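Side-chain contact in WlaRA, TDP-fucose-3,4-ketoisomerase (Campylobacter jejuni subsp. jejuni 81116, PDB 5TPV), which belongs to the WxcM-like family of the cupin clan, beta-barrel proteins, and holds thymidine-5'-diphosphate in the crystal: residues Y121-K124 against Y125-L129. Residues are numbered along the deposited sequence; the frame is centred on the assembly and turned at random.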
ATOM      1  N   TYR B 121     -11.711 -14.180  16.498  1.00 37.19           N
ATOM      2  CA  TYR B 121     -10.586 -15.087  16.650  1.00 39.48           C
ATOM      3  C   TYR B 121     -10.992 -16.523  16.961  1.00 41.76           C
ATOM      4  O   TYR B 121     -10.157 -17.434  16.941  1.00 40.75           O
ATOM      5  CB  TYR B 121      -9.718 -14.603  17.807  1.00 42.32           C
ATOM      6  CG  TYR B 121      -8.927 -13.347  17.508  1.00 45.23           C
ATOM      7  CD1 TYR B 121      -7.833 -13.396  16.656  1.00 45.35           C
ATOM      8  CD2 TYR B 121      -9.207 -12.128  18.134  1.00 47.03           C
ATOM      9  CE1 TYR B 121      -7.041 -12.265  16.417  1.00 50.03           C
ATOM     10  CE2 TYR B 121      -8.425 -10.985  17.897  1.00 45.69           C
ATOM     11  CZ  TYR B 121      -7.343 -11.046  17.035  1.00 48.68           C
ATOM     12  OH  TYR B 121      -6.552  -9.917  16.749  1.00 56.22           O
ATOM     13  N   ASP B 122     -12.268 -16.742  17.236  1.00 38.92           N
ATOM     14  CA  ASP B 122     -12.710 -18.094  17.514  1.00 45.73           C
ATOM     15  C   ASP B 122     -13.543 -18.682  16.391  1.00 40.88           C
ATOM     16  O   ASP B 122     -14.696 -18.288  16.186  1.00 42.66           O
ATOM     17  CB  ASP B 122     -13.533 -18.123  18.805  1.00 52.75           C
ATOM     18  CG  ASP B 122     -13.735 -19.549  19.356  1.00 60.69           C
ATOM     19  OD1 ASP B 122     -13.541 -19.695  20.583  1.00 61.74           O
ATOM     20  OD2 ASP B 122     -14.102 -20.492  18.599  1.00 53.09           O
ATOM     21  N   TYR B 123     -12.972 -19.672  15.718  1.00 45.66           N
ATOM     22  CA  TYR B 123     -13.585 -20.252  14.531  1.00 51.78           C
ATOM     23  C   TYR B 123     -15.005 -20.760  14.761  1.00 42.47           C
ATOM     24  O   TYR B 123     -15.897 -20.540  13.956  1.00 51.00           O
ATOM     25  CB  TYR B 123     -12.689 -21.354  13.977  1.00 48.76           C
ATOM     26  CG  TYR B 123     -13.237 -21.943  12.721  1.00 51.82           C
ATOM     27  CD1 TYR B 123     -13.161 -21.233  11.533  1.00 51.59           C
ATOM     28  CD2 TYR B 123     -13.830 -23.214  12.712  1.00 51.30           C
ATOM     29  CE1 TYR B 123     -13.674 -21.754  10.371  1.00 45.08           C
ATOM     30  CE2 TYR B 123     -14.371 -23.746  11.554  1.00 44.48           C
ATOM     31  CZ  TYR B 123     -14.274 -23.020  10.376  1.00 52.76           C
ATOM     32  OH  TYR B 123     -14.758 -23.544   9.190  1.00 43.49           O
ATOM     33  N   LYS B 124     -15.200 -21.432  15.877  1.00 52.23           N
ATOM     34  CA  LYS B 124     -16.499 -21.975  16.263  1.00 56.86           C
ATOM     35  C   LYS B 124     -17.560 -20.873  16.222  1.00 48.01           C
ATOM     36  O   LYS B 124     -18.572 -21.002  15.531  1.00 42.97           O
ATOM     37  CB  LYS B 124     -16.464 -22.618  17.678  1.00 74.73           C
ATOM     38  CG  LYS B 124     -15.215 -23.409  18.110  1.00 90.48           C
ATOM     39  CD  LYS B 124     -15.210 -24.868  17.662  1.00101.65           C
ATOM     40  CE  LYS B 124     -16.121 -25.739  18.523  1.00105.66           C
ATOM     41  NZ  LYS B 124     -16.843 -26.769  17.721  1.00102.36           N
ATOM     42  N   TYR B 125     -17.316 -19.777  16.940  1.00 42.13           N
ATOM     43  CA  TYR B 125     -18.217 -18.621  16.890  1.00 45.53           C
ATOM     44  C   TYR B 125     -18.237 -17.869  15.544  1.00 49.40           C
ATOM     45  O   TYR B 125     -19.276 -17.314  15.164  1.00 48.19           O
ATOM     46  CB  TYR B 125     -17.921 -17.667  18.060  1.00 49.71           C
ATOM     47  CG  TYR B 125     -18.078 -18.444  19.347  1.00 54.16           C
ATOM     48  CD1 TYR B 125     -19.322 -19.008  19.664  1.00 53.07           C
ATOM     49  CD2 TYR B 125     -16.977 -18.714  20.170  1.00 58.54           C
ATOM     50  CE1 TYR B 125     -19.479 -19.777  20.792  1.00 65.44           C
ATOM     51  CE2 TYR B 125     -17.124 -19.485  21.308  1.00 68.53           C
ATOM     52  CZ  TYR B 125     -18.381 -20.003  21.600  1.00 70.23           C
ATOM     53  OH  TYR B 125     -18.576 -20.765  22.703  1.00 63.76           O
ATOM     54  N   PHE B 126     -17.122 -17.881  14.816  1.00 40.65           N
ATOM     55  CA  PHE B 126     -17.159 -17.423  13.409  1.00 42.72           C
ATOM     56  C   PHE B 126     -18.254 -18.158  12.628  1.00 40.31           C
ATOM     57  O   PHE B 126     -19.083 -17.512  11.961  1.00 39.01           O
ATOM     58  CB  PHE B 126     -15.793 -17.522  12.680  1.00 36.21           C
ATOM     59  CG  PHE B 126     -15.903 -17.347  11.177  1.00 38.97           C
ATOM     60  CD1 PHE B 126     -16.248 -16.122  10.641  1.00 38.16           C
ATOM     61  CD2 PHE B 126     -15.791 -18.435  10.322  1.00 34.87           C
ATOM     62  CE1 PHE B 126     -16.398 -15.948   9.275  1.00 35.25           C
ATOM     63  CE2 PHE B 126     -15.932 -18.275   8.962  1.00 33.61           C
ATOM     64  CZ  PHE B 126     -16.201 -17.019   8.437  1.00 33.12           C
ATOM     65  N   CYS B 127     -18.246 -19.489  12.713  1.00 38.56           N
ATOM     66  CA  CYS B 127     -19.227 -20.308  11.971  1.00 46.99           C
ATOM     67  C   CYS B 127     -20.655 -20.002  12.422  1.00 43.18           C
ATOM     68  O   CYS B 127     -21.554 -19.850  11.604  1.00 42.86           O
ATOM     69  CB  CYS B 127     -18.939 -21.812  12.067  1.00 48.04           C
ATOM     70  SG  CYS B 127     -17.402 -22.401  11.311  1.00 50.29           S
ATOM     71  N   GLU B 128     -20.848 -19.822  13.718  1.00 48.92           N
ATOM     72  CA  GLU B 128     -22.178 -19.503  14.270  1.00 50.87           C
ATOM     73  C   GLU B 128     -22.642 -18.137  13.762  1.00 55.02           C
ATOM     74  O   GLU B 128     -23.770 -18.009  13.244  1.00 48.53           O
ATOM     75  CB  GLU B 128     -22.101 -19.533  15.811  1.00 61.09           C
ATOM     76  CG  GLU B 128     -23.357 -19.921  16.587  1.00 80.63           C
ATOM     77  CD  GLU B 128     -23.078 -20.142  18.073  1.00 93.72           C
ATOM     78  OE1 GLU B 128     -22.954 -19.145  18.840  1.00 78.98           O
ATOM     79  OE2 GLU B 128     -22.969 -21.330  18.471  1.00 95.25           O
ATOM     80  N   LEU B 129     -21.796 -17.107  13.910  1.00 43.80           N
ATOM     81  CA  LEU B 129     -22.206 -15.752  13.454  1.00 42.40           C
ATOM     82  C   LEU B 129     -22.489 -15.718  11.935  1.00 46.43           C
ATOM     83  O   LEU B 129     -23.497 -15.172  11.441  1.00 46.23           O
ATOM     84  CB  LEU B 129     -21.163 -14.718  13.861  1.00 42.80           C
ATOM     85  CG  LEU B 129     -20.953 -14.554  15.387  1.00 51.23           C
ATOM     86  CD1 LEU B 129     -19.853 -13.552  15.696  1.00 45.43           C
ATOM     87  CD2 LEU B 129     -22.216 -14.110  16.135  1.00 52.35           C
TER
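The N-terminal cap and first turn of helix 123-136, which follows the beta-strands of this cupin domain, bring Asp122 and Tyr123 against Tyr125, Phe126 and Cys127. Asp122 occupies the N-cap, a place that suits a short carboxylate able to reach the amides left without carbonyl partners at a helix start. Asp122 CG lies anti to the backbone N (chi1 -165°), which lets Asp122 OD2 accept a weak, bent capping bond from Lys124 N at 3.1 Å (N-H...O angle 125°). The same carboxylate lies against the Tyr125 ring, Asp122 CG standing 3.4 Å from Tyr125 CD2 with the two planes 61° apart. Its negative charge would probably also interact favourably with the positive end of the helix dipole. Asp122 O takes the first helical bond, from Phe126 N at 2.8 Å, and Cys127 N to Tyr123 O (2.9 Å) and Glu128 N to Lys124 O continue the pattern.

One turn on from Tyr123, Cys127 makes a sulfur-aromatic contact: SG sits over one face of the tyrosine ring, 3.6 Å from its centroid and displaced toward the rim, so that CZ and CE2 of Tyr123 are its nearest atoms. A thiol is small and polarisable enough to settle on that face. Tyr123 CE1 meets the edge of the Phe126 ring, 3.9 Å from Phe126 CD2, and joins the phenol to the buried Phe126, whose apolar ring suits an inward-facing place.

The Tyr123 hydroxyl is hydrogen-bonded to Asp70 OD2 of strand 65-70, and its ring meets Trp94 of strand 94-98 edge-to-face. Just before the cap, Tyr121 OH is hydrogen-bonded to O1A of the bound thymidine-5'-diphosphate, while Phe126 rests on Ile120 and on the loop residue Met92, so that the start of the helix packs on the short strand 119-120 and that loop.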